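Local structure of quinone oxidoreductase (Coxiella burnetii, 3TQH) at residues K5-D13 against K22-E30; L71-V79 against F128-T136. The protein binds NADPH and probably uses it to reduce quinones, as a member of the medium-chain dehydrogenase/reductase family. All coordinates share one frame; numbering follows the deposited sequence.

Contact 1 (K5-D13 against K22-E30); sequences KEMKAIQFD and KLVDTPTPE
The carbonyl oxygen of Lys-5 takes the backbone N-H of Thr-28 at 2.7 Å from O to N, while Pro-27 CA brings a C-H to the same Lys-5 O at 3.3 Å. Six further backbone bonds follow in reciprocal pairs, joining Met-7 to Thr-26, Ala-9 to Val-24 and Gln-11 to Lys-22. Met-7, present as selenomethionine, has CG between its backbone N and carbonyl carbon (chi1 63°), and from there the chain runs out straight alongside Thr-26. Its CE comes unusually close to Thr-26 CG2 and packs on Pro-29 CD at 3.9 Å; a long, flexible apolar chain suits this buried place, where Tyr-111 also packs against it. The strands form a two-stranded antiparallel beta hairpin, 6-12 with 21-27, whose short axes are twisted to 138°, and backbone bonds from Lys-8 and Ile-10 tie the hairpin to Glu-110 and Tyr-108. Ala-9, small and buried, separates Met-7 from Gln-11 on the same face. The Gln-11 chain is extended beyond CG (chi2 174°), which carries its amide diagonally along the sheet: OE1 accepts from Thr-26 OG1 at 3.2 Å, the hydroxyl tilted out of the amide plane, and NE2 lies near Val-24 CG1. On the other face Ile-10 and Leu-23 touch through their CD1 methyls at 3.9 Å, an apolar patch beside exposed, charged neighbours. Nearby, the carboxylate of Glu-6, whose side chain diverges from that of its partner Pro-27, comes steeply turned to that of Asp-25, with Glu-6 OE1 4.4 Å from Asp-25 OD2, a repulsion that solvent probably screens. At the far end Lys-22 bends back at its third torsion and crosses Asp-13, its NZ bridging to Asp-13 OD2 at 3.2 Å from above the carboxylate plane.

Contact 2 (L71-V79 against F128-T136); sequences LGYDFSGEV and FLQAASLPT. With SO4 (sulfate ion), chain D.
Asp-74 and Thr-136 make the tight, buried end of this contact: Thr-136 OG1 donates to Asp-74 OD1 on the syn side, 25° out of the carboxylate plane, at a distance of 2.5 Å, so short that its exact value is doubtful. The two side chains cross at about a right angle; the backbone N-H of Thr-136 gives further weak bonds to both carboxylate oxygens. A water donates to Asp-74 OD2 at 2.7 Å and to Ser-133 O, linking the acid to the backbone of Ser-133. An aspartate suits a spot where hydroxyl, amide and water all present protons. In the middle, small residues let strand and helix come close, Ser-76 CB lying 3.5 Å from Ala-132 CB. Ser-76 OG, anti to its own backbone N (chi1 -169°), turns to the helix and reaches a lone pair of Phe-128 O at 3.0 Å, although that oxygen already accepts the helical N-H of Ala-132. Phe-128 marks the more open, partly exposed end, where a sulfate, probably from the crystallisation liquor, takes its N-H at 2.7 Å from Phe-128 N to O3; the ring itself is held by His-41 and Lys-122. Strand 74-82, paired antiparallel with 36-44 and 94-98, is packed by helix 128-133 as in the catalytic, GroES-like domain of medium-chain dehydrogenases/reductases, and Thr-136 lines the NADPH pocket.

Contact 1 precedes contact 2 along the chain, and their centres lie about 18 Å apart. They touch where Phe-12 CE2 packs on Leu-71 CG at 3.8 Å, and Tyr-108 ties them further, its backbone bonding both Ile-10 and Leu-71. Their settings differ: the hairpin of contact 1 is a surface element, centred about 24 Å from the centre of the chain and away from the cofactor site, whereas contact 2 is buried, about 11 Å from that centre. Of the two, contact 2 reaches the cofactor, with the Thr-136 side chain about 4 Å from NADPH at the nearest atoms and about 3 Å from that of Lys-268, which binds NADPH.

Contact 1 (K5-D13 against K22-E30)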
loop_
_atom_site.group_PDB
_atom_site.type_symbol
_atom_site.label_atom_id
_atom_site.label_comp_id
_atom_site.label_asym_id
_atom_site.label_seq_id
_atom_site.Cartn_x
_atom_site.Cartn_y
_atom_site.Cartn_z
ATOM N N LYS A 5 5.176 -30.959 -4.866
ATOM C CA LYS A 5 5.840 -29.631 -4.999
ATOM C C LYS A 5 4.999 -28.609 -5.782
ATOM O O LYS A 5 5.491 -27.524 -6.102
ATOM C CB LYS A 5 7.208 -29.802 -5.670
ATOM C CG LYS A 5 8.235 -30.548 -4.828
ATOM C CD LYS A 5 9.622 -30.509 -5.481
ATOM C CE LYS A 5 10.751 -30.678 -4.461
ATOM N NZ LYS A 5 10.925 -32.092 -4.027
ATOM N N GLU A 6 3.740 -28.944 -6.076
ATOM C CA GLU A 6 2.841 -28.032 -6.801
ATOM C C GLU A 6 2.031 -27.120 -5.880
ATOM O O GLU A 6 1.810 -27.433 -4.709
ATOM C CB GLU A 6 1.847 -28.803 -7.674
ATOM C CG GLU A 6 2.421 -29.403 -8.950
ATOM C CD GLU A 6 1.576 -29.044 -10.162
ATOM O OE1 GLU A 6 0.872 -29.924 -10.705
ATOM O OE2 GLU A 6 1.601 -27.860 -10.555
HETATM N N MSE A 7 1.579 -26.000 -6.445
HETATM C CA MSE A 7 0.669 -25.078 -5.776
HETATM C C MSE A 7 -0.181 -24.332 -6.804
HETATM O O MSE A 7 0.145 -24.313 -7.993
HETATM C CB MSE A 7 1.461 -24.065 -4.952
HETATM C CG MSE A 7 2.385 -23.161 -5.782
HETATM SE SE MSE A 7 2.969 -21.607 -4.783
HETATM C CE MSE A 7 3.782 -20.541 -6.217
ATOM N N LYS A 8 -1.265 -23.719 -6.332
ATOM C CA LYS A 8 -2.077 -22.804 -7.139
ATOM C C LYS A 8 -1.542 -21.379 -6.977
ATOM O O LYS A 8 -1.210 -20.952 -5.866
ATOM C CB LYS A 8 -3.550 -22.856 -6.715
ATOM C CG LYS A 8 -4.163 -24.263 -6.708
ATOM C CD LYS A 8 -5.606 -24.247 -6.172
ATOM C CE LYS A 8 -6.253 -25.636 -6.182
ATOM N NZ LYS A 8 -5.803 -26.502 -5.049
ATOM N N ALA A 9 -1.464 -20.651 -8.087
ATOM C CA ALA A 9 -0.993 -19.267 -8.082
ATOM C C ALA A 9 -1.543 -18.487 -9.275
ATOM O O ALA A 9 -1.809 -19.064 -10.327
ATOM C CB ALA A 9 0.518 -19.231 -8.092
ATOM N N ILE A 10 -1.731 -17.180 -9.098
ATOM C CA ILE A 10 -2.157 -16.315 -10.193
ATOM C C ILE A 10 -0.925 -15.887 -10.974
ATOM O O ILE A 10 0.036 -15.392 -10.401
ATOM C CB ILE A 10 -2.907 -15.058 -9.692
ATOM C CG1 ILE A 10 -4.267 -15.442 -9.086
ATOM C CG2 ILE A 10 -3.103 -14.050 -10.833
ATOM C CD1 ILE A 10 -5.271 -15.975 -10.084
ATOM N N GLN A 11 -0.946 -16.099 -12.283
ATOM C CA GLN A 11 0.120 -15.607 -13.144
ATOM C C GLN A 11 -0.468 -14.868 -14.321
ATOM O O GLN A 11 -1.663 -14.959 -14.579
ATOM C CB GLN A 11 1.002 -16.757 -13.624
ATOM C CG GLN A 11 2.037 -17.167 -12.588
ATOM C CD GLN A 11 2.841 -18.390 -12.975
ATOM O OE1 GLN A 11 3.595 -18.908 -12.158
ATOM N NE2 GLN A 11 2.684 -18.866 -14.208
ATOM N N PHE A 12 0.375 -14.111 -15.009
ATOM C CA PHE A 12 0.015 -13.533 -16.294
ATOM C C PHE A 12 1.162 -13.783 -17.268
ATOM O O PHE A 12 2.327 -13.736 -16.882
ATOM C CB PHE A 12 -0.346 -12.040 -16.163
ATOM C CG PHE A 12 0.793 -11.150 -15.711
ATOM C CD1 PHE A 12 1.413 -10.287 -16.605
ATOM C CD2 PHE A 12 1.218 -11.146 -14.389
ATOM C CE1 PHE A 12 2.454 -9.453 -16.199
ATOM C CE2 PHE A 12 2.263 -10.321 -13.974
ATOM C CZ PHE A 12 2.880 -9.474 -14.883
ATOM N N ASP A 13 0.814 -14.077 -18.519
ATOM C CA ASP A 13 1.784 -14.392 -19.566
ATOM C C ASP A 13 2.138 -13.171 -20.410
ATOM O O ASP A 13 3.161 -13.155 -21.088
ATOM C CB ASP A 13 1.224 -15.486 -20.481
ATOM C CG ASP A 13 0.999 -16.801 -19.754
ATOM O OD1 ASP A 13 0.978 -16.795 -18.502
ATOM O OD2 ASP A 13 0.843 -17.843 -20.433
ATOM N N LYS A 22 -4.465 -15.512 -14.692
ATOM C CA LYS A 22 -4.924 -16.902 -14.730
ATOM C C LYS A 22 -4.572 -17.625 -13.433
ATOM O O LYS A 22 -3.486 -17.428 -12.881
ATOM C CB LYS A 22 -4.277 -17.655 -15.895
ATOM C CG LYS A 22 -4.161 -16.865 -17.192
ATOM C CD LYS A 22 -3.637 -17.735 -18.335
ATOM C CE LYS A 22 -2.133 -17.962 -18.234
ATOM N NZ LYS A 22 -1.706 -19.169 -18.991
ATOM N N LEU A 23 -5.495 -18.459 -12.957
ATOM C CA LEU A 23 -5.213 -19.366 -11.850
ATOM C C LEU A 23 -4.508 -20.568 -12.459
ATOM O O LEU A 23 -5.075 -21.267 -13.290
ATOM C CB LEU A 23 -6.500 -19.787 -11.131
ATOM C CG LEU A 23 -6.344 -20.535 -9.801
ATOM C CD1 LEU A 23 -5.743 -19.629 -8.742
ATOM C CD2 LEU A 23 -7.679 -21.079 -9.330
ATOM N N VAL A 24 -3.265 -20.789 -12.042
ATOM C CA VAL A 24 -2.363 -21.730 -12.702
ATOM C C VAL A 24 -1.709 -22.662 -11.684
ATOM O O VAL A 24 -1.439 -22.267 -10.549
ATOM C CB VAL A 24 -1.270 -20.947 -13.494
ATOM C CG1 VAL A 24 0.021 -21.736 -13.617
ATOM C CG2 VAL A 24 -1.786 -20.555 -14.864
ATOM N N ASP A 25 -1.484 -23.901 -12.095
ATOM C CA ASP A 25 -0.669 -24.837 -11.331
ATOM C C ASP A 25 0.799 -24.528 -11.588
ATOM O O ASP A 25 1.227 -24.407 -12.739
ATOM C CB ASP A 25 -0.972 -26.287 -11.729
ATOM C CG ASP A 25 -2.213 -26.836 -11.052
ATOM O OD1 ASP A 25 -2.557 -26.368 -9.940
ATOM O OD2 ASP A 25 -2.838 -27.749 -11.634
ATOM N N THR A 26 1.564 -24.400 -10.510
ATOM C CA THR A 26 2.957 -23.994 -10.604
ATOM C C THR A 26 3.743 -24.576 -9.427
ATOM O O THR A 26 3.155 -24.906 -8.397
ATOM C CB THR A 26 3.060 -22.448 -10.616
ATOM O OG1 THR A 26 4.138 -22.031 -11.470
ATOM C CG2 THR A 26 3.241 -21.890 -9.200
ATOM N N PRO A 27 5.074 -24.700 -9.573
ATOM C CA PRO A 27 5.878 -25.258 -8.486
ATOM C C PRO A 27 5.959 -24.349 -7.265
ATOM O O PRO A 27 5.756 -23.130 -7.376
ATOM C CB PRO A 27 7.275 -25.401 -9.104
ATOM C CG PRO A 27 7.140 -25.034 -10.540
ATOM C CD PRO A 27 5.916 -24.223 -10.680
ATOM N N THR A 28 6.263 -24.940 -6.112
ATOM C CA THR A 28 6.498 -24.161 -4.902
ATOM C C THR A 28 7.800 -23.395 -5.093
ATOM O O THR A 28 8.718 -23.893 -5.745
ATOM C CB THR A 28 6.580 -25.045 -3.631
ATOM O OG1 THR A 28 7.385 -26.199 -3.892
ATOM C CG2 THR A 28 5.192 -25.499 -3.206
ATOM N N PRO A 29 7.875 -22.170 -4.554
ATOM C CA PRO A 29 9.113 -21.399 -4.638
ATOM C C PRO A 29 10.313 -22.135 -4.045
ATOM O O PRO A 29 10.173 -22.864 -3.059
ATOM C CB PRO A 29 8.812 -20.160 -3.796
ATOM C CG PRO A 29 7.352 -20.031 -3.806
ATOM C CD PRO A 29 6.791 -21.403 -3.917
ATOM N N GLU A 30 11.474 -21.946 -4.658
ATOM C CA GLU A 30 12.733 -22.360 -4.057
ATOM C C GLU A 30 13.079 -21.372 -2.950
ATOM O O GLU A 30 12.726 -20.198 -3.025
ATOM C CB GLU A 30 13.847 -22.385 -5.102
ATOM C CG GLU A 30 13.640 -23.420 -6.199
ATOM C CD GLU A 30 14.594 -23.245 -7.372
ATOM O OE1 GLU A 30 14.740 -22.105 -7.869
ATOM O OE2 GLU A 30 15.188 -24.253 -7.807
#

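Contact 2 (L71-V79 against F128-T136)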
loop_
_atom_site.group_PDB
_atom_site.type_symbol
_atom_site.label_atom_id
_atom_site.label_comp_id
_atom_site.label_asym_id
_atom_site.label_seq_id
_atom_site.Cartn_x
_atom_site.Cartn_y
_atom_site.Cartn_z
ATOM N N LEU A 71 2.059 -12.103 -8.989
ATOM C CA LEU A 71 1.729 -10.753 -8.561
ATOM C C LEU A 71 1.533 -10.695 -7.053
ATOM O O LEU A 71 1.211 -11.698 -6.422
ATOM C CB LEU A 71 0.447 -10.274 -9.244
ATOM C CG LEU A 71 0.543 -9.602 -10.617
ATOM C CD1 LEU A 71 -0.846 -9.113 -11.029
ATOM C CD2 LEU A 71 1.540 -8.449 -10.624
ATOM N N GLY A 72 1.716 -9.505 -6.483
ATOM C CA GLY A 72 1.428 -9.267 -5.069
ATOM C C GLY A 72 2.668 -9.263 -4.194
ATOM O O GLY A 72 3.568 -10.074 -4.384
ATOM N N TYR A 73 2.707 -8.346 -3.234
ATOM C CA TYR A 73 3.837 -8.229 -2.311
ATOM C C TYR A 73 3.448 -8.469 -0.847
ATOM O O TYR A 73 4.286 -8.890 -0.060
ATOM C CB TYR A 73 4.470 -6.840 -2.423
ATOM C CG TYR A 73 5.055 -6.490 -3.780
ATOM C CD1 TYR A 73 6.105 -7.223 -4.329
ATOM C CD2 TYR A 73 4.586 -5.394 -4.495
ATOM C CE1 TYR A 73 6.649 -6.885 -5.570
ATOM C CE2 TYR A 73 5.125 -5.046 -5.726
ATOM C CZ TYR A 73 6.151 -5.789 -6.258
ATOM O OH TYR A 73 6.670 -5.427 -7.486
ATOM N N ASP A 74 2.194 -8.183 -0.490
ATOM C CA ASP A 74 1.728 -8.241 0.890
ATOM C C ASP A 74 1.195 -9.628 1.192
ATOM O O ASP A 74 0.407 -10.168 0.407
ATOM C CB ASP A 74 0.569 -7.262 1.109
ATOM C CG ASP A 74 1.005 -5.812 1.193
ATOM O OD1 ASP A 74 2.225 -5.526 1.138
ATOM O OD2 ASP A 74 0.103 -4.946 1.326
ATOM N N PHE A 75 1.588 -10.196 2.330
ATOM C CA PHE A 75 1.110 -11.525 2.686
ATOM C C PHE A 75 1.038 -11.769 4.183
ATOM O O PHE A 75 1.648 -11.072 4.987
ATOM C CB PHE A 75 2.001 -12.607 2.059
ATOM C CG PHE A 75 3.249 -12.884 2.846
ATOM C CD1 PHE A 75 4.414 -12.171 2.600
ATOM C CD2 PHE A 75 3.250 -13.837 3.855
ATOM C CE1 PHE A 75 5.560 -12.422 3.336
ATOM C CE2 PHE A 75 4.380 -14.086 4.595
ATOM C CZ PHE A 75 5.539 -13.380 4.339
ATOM N N SER A 76 0.319 -12.827 4.516
ATOM C CA SER A 76 0.097 -13.257 5.876
ATOM C C SER A 76 0.027 -14.784 5.814
ATOM O O SER A 76 -0.546 -15.333 4.874
ATOM C CB SER A 76 -1.228 -12.668 6.352
ATOM O OG SER A 76 -1.402 -12.843 7.733
ATOM N N GLY A 77 0.626 -15.471 6.784
ATOM C CA GLY A 77 0.645 -16.939 6.759
ATOM C C GLY A 77 1.499 -17.652 7.797
ATOM O O GLY A 77 1.927 -17.062 8.787
ATOM N N GLU A 78 1.740 -18.938 7.551
ATOM C CA GLU A 78 2.456 -19.809 8.487
ATOM C C GLU A 78 3.770 -20.298 7.871
ATOM O O GLU A 78 3.801 -20.693 6.703
ATOM C CB GLU A 78 1.572 -21.004 8.857
ATOM C CG GLU A 78 2.149 -21.916 9.950
ATOM C CD GLU A 78 1.287 -23.158 10.222
ATOM O OE1 GLU A 78 0.396 -23.474 9.393
ATOM O OE2 GLU A 78 1.510 -23.825 11.267
ATOM N N VAL A 79 4.846 -20.265 8.658
ATOM C CA VAL A 79 6.149 -20.768 8.218
ATOM C C VAL A 79 6.122 -22.293 8.198
ATOM O O VAL A 79 5.845 -22.929 9.216
ATOM C CB VAL A 79 7.284 -20.293 9.141
ATOM C CG1 VAL A 79 8.624 -20.869 8.693
ATOM C CG2 VAL A 79 7.337 -18.766 9.181
ATOM N N PHE A 128 -5.484 -12.955 10.059
ATOM C CA PHE A 128 -4.604 -13.089 8.901
ATOM C C PHE A 128 -4.955 -12.084 7.794
ATOM O O PHE A 128 -4.064 -11.498 7.181
ATOM C CB PHE A 128 -4.643 -14.524 8.354
ATOM C CG PHE A 128 -3.860 -15.510 9.179
ATOM C CD1 PHE A 128 -4.503 -16.384 10.043
ATOM C CD2 PHE A 128 -2.473 -15.559 9.094
ATOM C CE1 PHE A 128 -3.786 -17.295 10.801
ATOM C CE2 PHE A 128 -1.745 -16.469 9.849
ATOM C CZ PHE A 128 -2.404 -17.341 10.704
ATOM N N LEU A 129 -6.250 -11.889 7.548
ATOM C CA LEU A 129 -6.722 -10.904 6.575
ATOM C C LEU A 129 -6.268 -9.484 6.928
ATOM O O LEU A 129 -5.829 -8.728 6.052
ATOM C CB LEU A 129 -8.248 -10.945 6.462
ATOM C CG LEU A 129 -8.836 -12.218 5.850
ATOM C CD1 LEU A 129 -10.326 -12.305 6.134
ATOM C CD2 LEU A 129 -8.552 -12.279 4.354
ATOM N N GLN A 130 -6.383 -9.117 8.202
ATOM C CA GLN A 130 -5.885 -7.821 8.660
ATOM C C GLN A 130 -4.367 -7.716 8.487
ATOM O O GLN A 130 -3.859 -6.691 8.036
ATOM C CB GLN A 130 -6.259 -7.571 10.125
ATOM C CG GLN A 130 -7.722 -7.217 10.344
ATOM C CD GLN A 130 -8.070 -7.062 11.810
ATOM O OE1 GLN A 130 -7.609 -7.832 12.656
ATOM N NE2 GLN A 130 -8.899 -6.070 12.119
ATOM N N ALA A 131 -3.654 -8.781 8.842
ATOM C CA ALA A 131 -2.195 -8.788 8.766
ATOM C C ALA A 131 -1.670 -8.623 7.336
ATOM O O ALA A 131 -0.643 -7.987 7.131
ATOM C CB ALA A 131 -1.631 -10.056 9.396
ATOM N N ALA A 132 -2.365 -9.203 6.357
ATOM C CA ALA A 132 -1.937 -9.135 4.957
ATOM C C ALA A 132 -2.312 -7.803 4.317
ATOM O O ALA A 132 -1.728 -7.409 3.321
ATOM C CB ALA A 132 -2.540 -10.285 4.154
ATOM N N SER A 133 -3.292 -7.116 4.890
ATOM C CA SER A 133 -3.769 -5.843 4.352
ATOM C C SER A 133 -2.941 -4.646 4.813
ATOM O O SER A 133 -3.052 -3.558 4.251
ATOM C CB SER A 133 -5.235 -5.638 4.735
ATOM O OG SER A 133 -6.061 -6.610 4.107
ATOM N N LEU A 134 -2.100 -4.859 5.816
ATOM C CA LEU A 134 -1.413 -3.768 6.503
ATOM C C LEU A 134 -0.050 -3.327 5.930
ATOM O O LEU A 134 0.193 -2.128 5.834
ATOM C CB LEU A 134 -1.256 -4.129 7.987
ATOM C CG LEU A 134 -0.810 -3.031 8.953
ATOM C CD1 LEU A 134 -1.778 -1.853 8.964
ATOM C CD2 LEU A 134 -0.649 -3.612 10.345
ATOM N N PRO A 135 0.847 -4.272 5.574
ATOM C CA PRO A 135 2.247 -3.894 5.330
ATOM C C PRO A 135 2.504 -2.753 4.332
ATOM O O PRO A 135 3.078 -1.738 4.720
ATOM C CB PRO A 135 2.875 -5.203 4.840
ATOM C CG PRO A 135 2.088 -6.243 5.512
ATOM C CD PRO A 135 0.681 -5.733 5.493
ATOM N N THR A 136 2.082 -2.897 3.077
ATOM C CA THR A 136 2.361 -1.858 2.083
ATOM C C THR A 136 1.639 -0.551 2.421
ATOM O O THR A 136 2.279 0.492 2.551
ATOM C CB THR A 136 2.016 -2.302 0.636
ATOM O OG1 THR A 136 2.961 -3.288 0.201
ATOM C CG2 THR A 136 2.072 -1.106 -0.320
HETATM S S SO4 D . -8.405 -15.203 9.813
HETATM O O1 SO4 D . -8.164 -16.508 9.203
HETATM O O2 SO4 D . -9.589 -15.269 10.675
HETATM O O3 SO4 D . -7.274 -14.833 10.663
HETATM O O4 SO4 D . -8.601 -14.208 8.757
HETATM O O HOH W 1 -1.379 -2.803 1.957
#